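Local coordinates for octaprenyl Pyrophosphate Synthase (Helicobacter pylori, PDB 3TC1), which probably condenses isopentenyl diphosphate units onto an allylic diphosphate primer to build the forty-carbon octaprenyl diphosphate chain, as a magnesium-dependent trans-prenyltransferase, at residues B[163-168]-B[188-193]; B[38-43]-B[61-66]. One frame throughout, in Å; residues are numbered along the deposited sequence.

How the interactions relate
Two antiparallel helix pairs from one all-helical prenyl synthase fold make up this example, and they follow each other in series along the chain. Interaction 2 comes first, joining the short helix 38-44 to helix 53-80; interaction 1 then joins helix 152-177 to helix 182-205. Their centres lie about 13 Å apart and they touch directly. F166, which takes no part in the contact with 188-193, packs against R39 and V66, while I167 and F192 both meet L42. Helix 38-44 thus sits against three long helices, so the two pairs belong to one continuous helical bundle. Bound magnesium lies nearer interaction 1, about 9 Å from the side chain of T163.

Interaction 1 (B[163-168]-B[188-193]); sequences TAHFIE and FGLNFG
G189 opens one of two close backbone meetings between helices 152-177 and 182-205, whose segments 163-168 and 188-193 run antiparallel (148°) with their local axes just 7.1 Å apart. Its CA lies 4.0 Å from the CA of E168, an approach that the absence of a side chain on G189 permits. I167, whose CG2 is anti to the backbone N, lays that methyl 3.6 Å from G189 O.

One residue on, L190 sends its side chain alongside H165 and E168, all pointing the same way. Its CG is anti to the backbone N (chi1 -178°), which carries CD1 over one face of the imidazole, a CH-pi contact 4.1 Å from L190 CD1 to the H165 ring centroid. CD1 also meets A164 CB, and L190 CB lies along the extended E168 chain.

F192 adds a looser contact, its CD2 being 4.4 Å from I167 CG2. At G193 the backbones close again: its CA is 4.1 Å from A164 CA, and the I167 CD1 methyl reaches G193 CA.

Beside L190, H165 ND1 donates to the syn lone pair of E168 OE1 at 2.8 Å, nearly in the ring plane. This bond holds the ring's rotation and the carboxylate together beside an apolar methyl, and the negative charge, taken alone, would tend to raise the basicity of the imidazole.

Interaction 2 (B[38-43]-B[61-66]); sequences LRSKLM and NLCTIV
Apolar contacts carry most of the join between 38-43 and 61-66, and M43 is at their centre. With CG anti to the carbonyl carbon, its chain runs out toward the other helix and then bends at chi3 (84°), which turns the terminal methyl in between two branched side chains. M43 CE lies 3.6 Å from L62 CG, where the two side chains cross at about a right angle, and also 3.6 Å from V66 CG2, which it meets tip to tip. The sulfur of M43 rests against the same valine, SD being 3.9 Å from V66 CG2. Nearer the backbone, M43 CB approaches C63 SG at 4.0 Å. V66 uses its other branch on R39: CG1, anti to the valine N, touches R39 CB at 3.7 Å, crossing the arginine chain at its aliphatic base.

These segments belong to the all-alpha polyprenyl synthetase fold, where helix 38-44 pairs with helix 53-80; segments 38-43 and 61-66 run antiparallel at 151°, with local axes 9.2 Å apart. Besides F166, helix 152-177 brings S170 onto V66 and M174 onto C63, and L127 of helix 121-144 meets both L62 and V66, so these two helices pack against the pair.

The polar element is S40, placed where its CA comes within 5.3 Å of C63 CA. Its OG, anti to the carbonyl carbon (chi1 -71°), lies 3.5 Å from C63 CB in van der Waals contact. The hydroxyl is hydrogen-bonded to the E67 carboxylate, one residue beyond V66, which ties the buried serine to helix 53-80.

Interaction 1 (B[163-168]-B[188-193])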
loop_
_atom_site.group_PDB
_atom_site.type_symbol
_atom_site.label_atom_id
_atom_site.label_comp_id
_atom_site.label_asym_id
_atom_site.label_seq_id
_atom_site.Cartn_x
_atom_site.Cartn_y
_atom_site.Cartn_z
ATOM N N THR B 163 -12.679 8.045 -6.656
ATOM C CA THR B 163 -12.377 9.462 -6.808
ATOM C C THR B 163 -13.074 10.459 -5.891
ATOM O O THR B 163 -12.417 11.264 -5.236
ATOM C CB THR B 163 -12.656 9.931 -8.264
ATOM O OG1 THR B 163 -11.859 9.169 -9.177
ATOM C CG2 THR B 163 -12.325 11.410 -8.425
ATOM N N ALA B 164 -14.399 10.419 -5.859
ATOM C CA ALA B 164 -15.167 11.386 -5.082
ATOM C C ALA B 164 -14.916 11.453 -3.581
ATOM O O ALA B 164 -14.639 12.527 -3.050
ATOM C CB ALA B 164 -16.652 11.189 -5.350
ATOM N N HIS B 165 -15.024 10.320 -2.896
ATOM C CA HIS B 165 -14.834 10.285 -1.448
ATOM C C HIS B 165 -13.475 10.749 -0.937
ATOM O O HIS B 165 -13.381 11.289 0.161
ATOM C CB HIS B 165 -15.138 8.884 -0.914
ATOM C CG HIS B 165 -16.600 8.561 -0.887
ATOM N ND1 HIS B 165 -17.502 9.269 -0.123
ATOM C CD2 HIS B 165 -17.320 7.625 -1.548
ATOM C CE1 HIS B 165 -18.716 8.782 -0.313
ATOM N NE2 HIS B 165 -18.634 7.783 -1.174
ATOM N N PHE B 166 -12.422 10.533 -1.715
ATOM C CA PHE B 166 -11.097 10.966 -1.300
ATOM C C PHE B 166 -11.032 12.498 -1.294
ATOM O O PHE B 166 -10.505 13.105 -0.356
ATOM C CB PHE B 166 -10.041 10.365 -2.232
ATOM C CG PHE B 166 -8.631 10.767 -1.907
ATOM C CD1 PHE B 166 -8.224 10.954 -0.588
ATOM C CD2 PHE B 166 -7.693 10.920 -2.922
ATOM C CE1 PHE B 166 -6.899 11.288 -0.288
ATOM C CE2 PHE B 166 -6.370 11.252 -2.632
ATOM C CZ PHE B 166 -5.974 11.436 -1.310
ATOM N N ILE B 167 -11.567 13.132 -2.335
ATOM C CA ILE B 167 -11.565 14.594 -2.384
ATOM C C ILE B 167 -12.452 15.098 -1.243
ATOM O O ILE B 167 -12.112 16.057 -0.544
ATOM C CB ILE B 167 -12.086 15.115 -3.746
ATOM C CG1 ILE B 167 -11.125 14.682 -4.856
ATOM C CG2 ILE B 167 -12.198 16.644 -3.725
ATOM C CD1 ILE B 167 -11.594 15.017 -6.267
ATOM N N GLU B 168 -13.587 14.437 -1.051
ATOM C CA GLU B 168 -14.496 14.794 0.032
ATOM C C GLU B 168 -13.746 14.730 1.361
ATOM O O GLU B 168 -13.810 15.660 2.170
ATOM C CB GLU B 168 -15.671 13.817 0.084
ATOM C CG GLU B 168 -16.522 13.950 1.342
ATOM C CD GLU B 168 -17.580 12.870 1.455
ATOM O OE1 GLU B 168 -17.249 11.689 1.233
ATOM O OE2 GLU B 168 -18.740 13.198 1.778
ATOM N N PHE B 188 -19.070 19.928 -0.497
ATOM C CA PHE B 188 -18.489 20.553 -1.684
ATOM C C PHE B 188 -17.500 19.584 -2.324
ATOM O O PHE B 188 -17.466 19.428 -3.544
ATOM C CB PHE B 188 -17.745 21.839 -1.320
ATOM C CG PHE B 188 -16.958 22.429 -2.467
ATOM C CD1 PHE B 188 -17.557 23.314 -3.363
ATOM C CD2 PHE B 188 -15.630 22.066 -2.674
ATOM C CE1 PHE B 188 -16.844 23.827 -4.448
ATOM C CE2 PHE B 188 -14.905 22.573 -3.759
ATOM C CZ PHE B 188 -15.515 23.456 -4.647
ATOM N N GLY B 189 -16.694 18.936 -1.489
ATOM C CA GLY B 189 -15.712 17.994 -1.992
ATOM C C GLY B 189 -16.303 16.796 -2.714
ATOM O O GLY B 189 -15.813 16.404 -3.772
ATOM N N LEU B 190 -17.357 16.208 -2.152
ATOM C CA LEU B 190 -17.987 15.036 -2.757
ATOM C C LEU B 190 -18.577 15.341 -4.132
ATOM O O LEU B 190 -18.357 14.602 -5.096
ATOM C CB LEU B 190 -19.092 14.495 -1.847
ATOM C CG LEU B 190 -19.795 13.227 -2.339
ATOM C CD1 LEU B 190 -18.814 12.058 -2.297
ATOM C CD2 LEU B 190 -21.016 12.933 -1.468
ATOM N N ASN B 191 -19.338 16.426 -4.221
ATOM C CA ASN B 191 -19.945 16.792 -5.490
ATOM C C ASN B 191 -18.908 17.248 -6.517
ATOM O O ASN B 191 -19.028 16.928 -7.692
ATOM C CB ASN B 191 -21.020 17.858 -5.265
ATOM C CG ASN B 191 -22.240 17.302 -4.544
ATOM O OD1 ASN B 191 -22.391 17.456 -3.331
ATOM N ND2 ASN B 191 -23.107 16.631 -5.290
ATOM N N PHE B 192 -17.892 17.986 -6.079
ATOM C CA PHE B 192 -16.843 18.429 -6.993
ATOM C C PHE B 192 -16.140 17.195 -7.549
ATOM O O PHE B 192 -15.796 17.146 -8.728
ATOM C CB PHE B 192 -15.806 19.299 -6.267
ATOM C CG PHE B 192 -14.631 19.685 -7.131
ATOM C CD1 PHE B 192 -14.654 20.858 -7.884
ATOM C CD2 PHE B 192 -13.524 18.846 -7.239
ATOM C CE1 PHE B 192 -13.592 21.188 -8.733
ATOM C CE2 PHE B 192 -12.459 19.167 -8.087
ATOM C CZ PHE B 192 -12.496 20.341 -8.835
ATOM N N GLY B 193 -15.916 16.211 -6.677
ATOM C CA GLY B 193 -15.253 14.982 -7.077
ATOM C C GLY B 193 -16.055 14.185 -8.090
ATOM O O GLY B 193 -15.490 13.593 -9.010
#

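Interaction 2 (B[38-43]-B[61-66])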
loop_
_atom_site.group_PDB
_atom_site.type_symbol
_atom_site.label_atom_id
_atom_site.label_comp_id
_atom_site.label_asym_id
_atom_site.label_seq_id
_atom_site.Cartn_x
_atom_site.Cartn_y
_atom_site.Cartn_z
ATOM N N LEU B 38 -4.139 19.017 -7.747
ATOM C CA LEU B 38 -5.505 19.505 -7.699
ATOM C C LEU B 38 -6.045 19.492 -6.271
ATOM O O LEU B 38 -6.712 20.435 -5.835
ATOM C CB LEU B 38 -6.394 18.639 -8.592
ATOM C CG LEU B 38 -7.896 18.866 -8.443
ATOM C CD1 LEU B 38 -8.223 20.330 -8.692
ATOM C CD2 LEU B 38 -8.642 17.971 -9.412
ATOM N N ARG B 39 -5.747 18.422 -5.542
ATOM C CA ARG B 39 -6.236 18.299 -4.182
ATOM C C ARG B 39 -5.666 19.341 -3.240
ATOM O O ARG B 39 -6.396 19.845 -2.408
ATOM C CB ARG B 39 -6.056 16.857 -3.681
ATOM C CG ARG B 39 -6.924 15.892 -4.505
ATOM C CD ARG B 39 -6.543 14.431 -4.399
ATOM N NE ARG B 39 -7.289 13.607 -5.357
ATOM C CZ ARG B 39 -7.076 13.588 -6.672
ATOM N NH1 ARG B 39 -7.816 12.813 -7.452
ATOM N NH2 ARG B 39 -6.103 14.311 -7.211
ATOM N N SER B 40 -4.398 19.710 -3.397
ATOM C CA SER B 40 -3.807 20.742 -2.554
ATOM C C SER B 40 -4.444 22.104 -2.861
ATOM O O SER B 40 -4.683 22.902 -1.954
ATOM C CB SER B 40 -2.296 20.823 -2.779
ATOM O OG SER B 40 -1.646 19.682 -2.244
ATOM N N LYS B 41 -4.722 22.361 -4.137
ATOM C CA LYS B 41 -5.322 23.634 -4.544
ATOM C C LYS B 41 -6.691 23.792 -3.897
ATOM O O LYS B 41 -7.046 24.869 -3.414
ATOM C CB LYS B 41 -5.464 23.709 -6.069
ATOM C CG LYS B 41 -4.149 23.775 -6.838
ATOM C CD LYS B 41 -4.419 23.740 -8.336
ATOM C CE LYS B 41 -3.151 23.890 -9.157
ATOM N NZ LYS B 41 -3.463 23.912 -10.622
ATOM N N LEU B 42 -7.457 22.710 -3.892
ATOM C CA LEU B 42 -8.779 22.719 -3.283
ATOM C C LEU B 42 -8.693 22.956 -1.780
ATOM O O LEU B 42 -9.440 23.767 -1.226
ATOM C CB LEU B 42 -9.484 21.391 -3.549
ATOM C CG LEU B 42 -9.962 21.198 -4.985
ATOM C CD1 LEU B 42 -10.482 19.785 -5.181
ATOM C CD2 LEU B 42 -11.048 22.222 -5.278
ATOM N N MET B 43 -7.781 22.244 -1.125
ATOM C CA MET B 43 -7.591 22.359 0.316
ATOM C C MET B 43 -6.997 23.701 0.733
ATOM O O MET B 43 -7.442 24.301 1.710
ATOM C CB MET B 43 -6.686 21.227 0.814
ATOM C CG MET B 43 -7.262 19.836 0.599
ATOM S SD MET B 43 -6.004 18.559 0.770
ATOM C CE MET B 43 -5.999 18.356 2.536
ATOM N N ASN B 61 1.342 20.302 5.793
ATOM C CA ASN B 61 1.648 18.902 6.078
ATOM C C ASN B 61 0.480 18.031 5.650
ATOM O O ASN B 61 0.674 16.942 5.108
ATOM C CB ASN B 61 1.917 18.675 7.571
ATOM C CG ASN B 61 3.291 19.138 7.992
ATOM O OD1 ASN B 61 4.139 19.427 7.154
ATOM N ND2 ASN B 61 3.526 19.198 9.302
ATOM N N LEU B 62 -0.734 18.506 5.905
ATOM C CA LEU B 62 -1.929 17.760 5.532
ATOM C C LEU B 62 -2.014 17.601 4.018
ATOM O O LEU B 62 -2.379 16.531 3.513
ATOM C CB LEU B 62 -3.189 18.465 6.045
ATOM C CG LEU B 62 -4.504 17.715 5.792
ATOM C CD1 LEU B 62 -4.454 16.361 6.477
ATOM C CD2 LEU B 62 -5.684 18.521 6.335
ATOM N N CYS B 63 -1.696 18.674 3.296
ATOM C CA CYS B 63 -1.722 18.647 1.836
ATOM C C CYS B 63 -0.661 17.672 1.330
ATOM O O CYS B 63 -0.861 16.973 0.340
ATOM C CB CYS B 63 -1.445 20.040 1.265
ATOM S SG CYS B 63 -2.778 21.244 1.505
ATOM N N THR B 64 0.471 17.630 2.019
ATOM C CA THR B 64 1.553 16.739 1.632
ATOM C C THR B 64 1.095 15.289 1.775
ATOM O O THR B 64 1.336 14.466 0.893
ATOM C CB THR B 64 2.803 16.996 2.495
ATOM O OG1 THR B 64 3.204 18.362 2.341
ATOM C CG2 THR B 64 3.952 16.093 2.058
ATOM N N ILE B 65 0.427 14.989 2.886
ATOM C CA ILE B 65 -0.102 13.655 3.150
ATOM C C ILE B 65 -1.083 13.264 2.042
ATOM O O ILE B 65 -1.020 12.159 1.502
ATOM C CB ILE B 65 -0.841 13.620 4.517
ATOM C CG1 ILE B 65 0.177 13.719 5.657
ATOM C CG2 ILE B 65 -1.686 12.353 4.641
ATOM C CD1 ILE B 65 -0.461 13.959 7.023
ATOM N N VAL B 66 -1.987 14.177 1.703
ATOM C CA VAL B 66 -2.965 13.905 0.657
ATOM C C VAL B 66 -2.327 13.666 -0.718
ATOM O O VAL B 66 -2.738 12.761 -1.445
ATOM C CB VAL B 66 -3.999 15.049 0.560
ATOM C CG1 VAL B 66 -4.821 14.922 -0.721
ATOM C CG2 VAL B 66 -4.931 15.001 1.777
#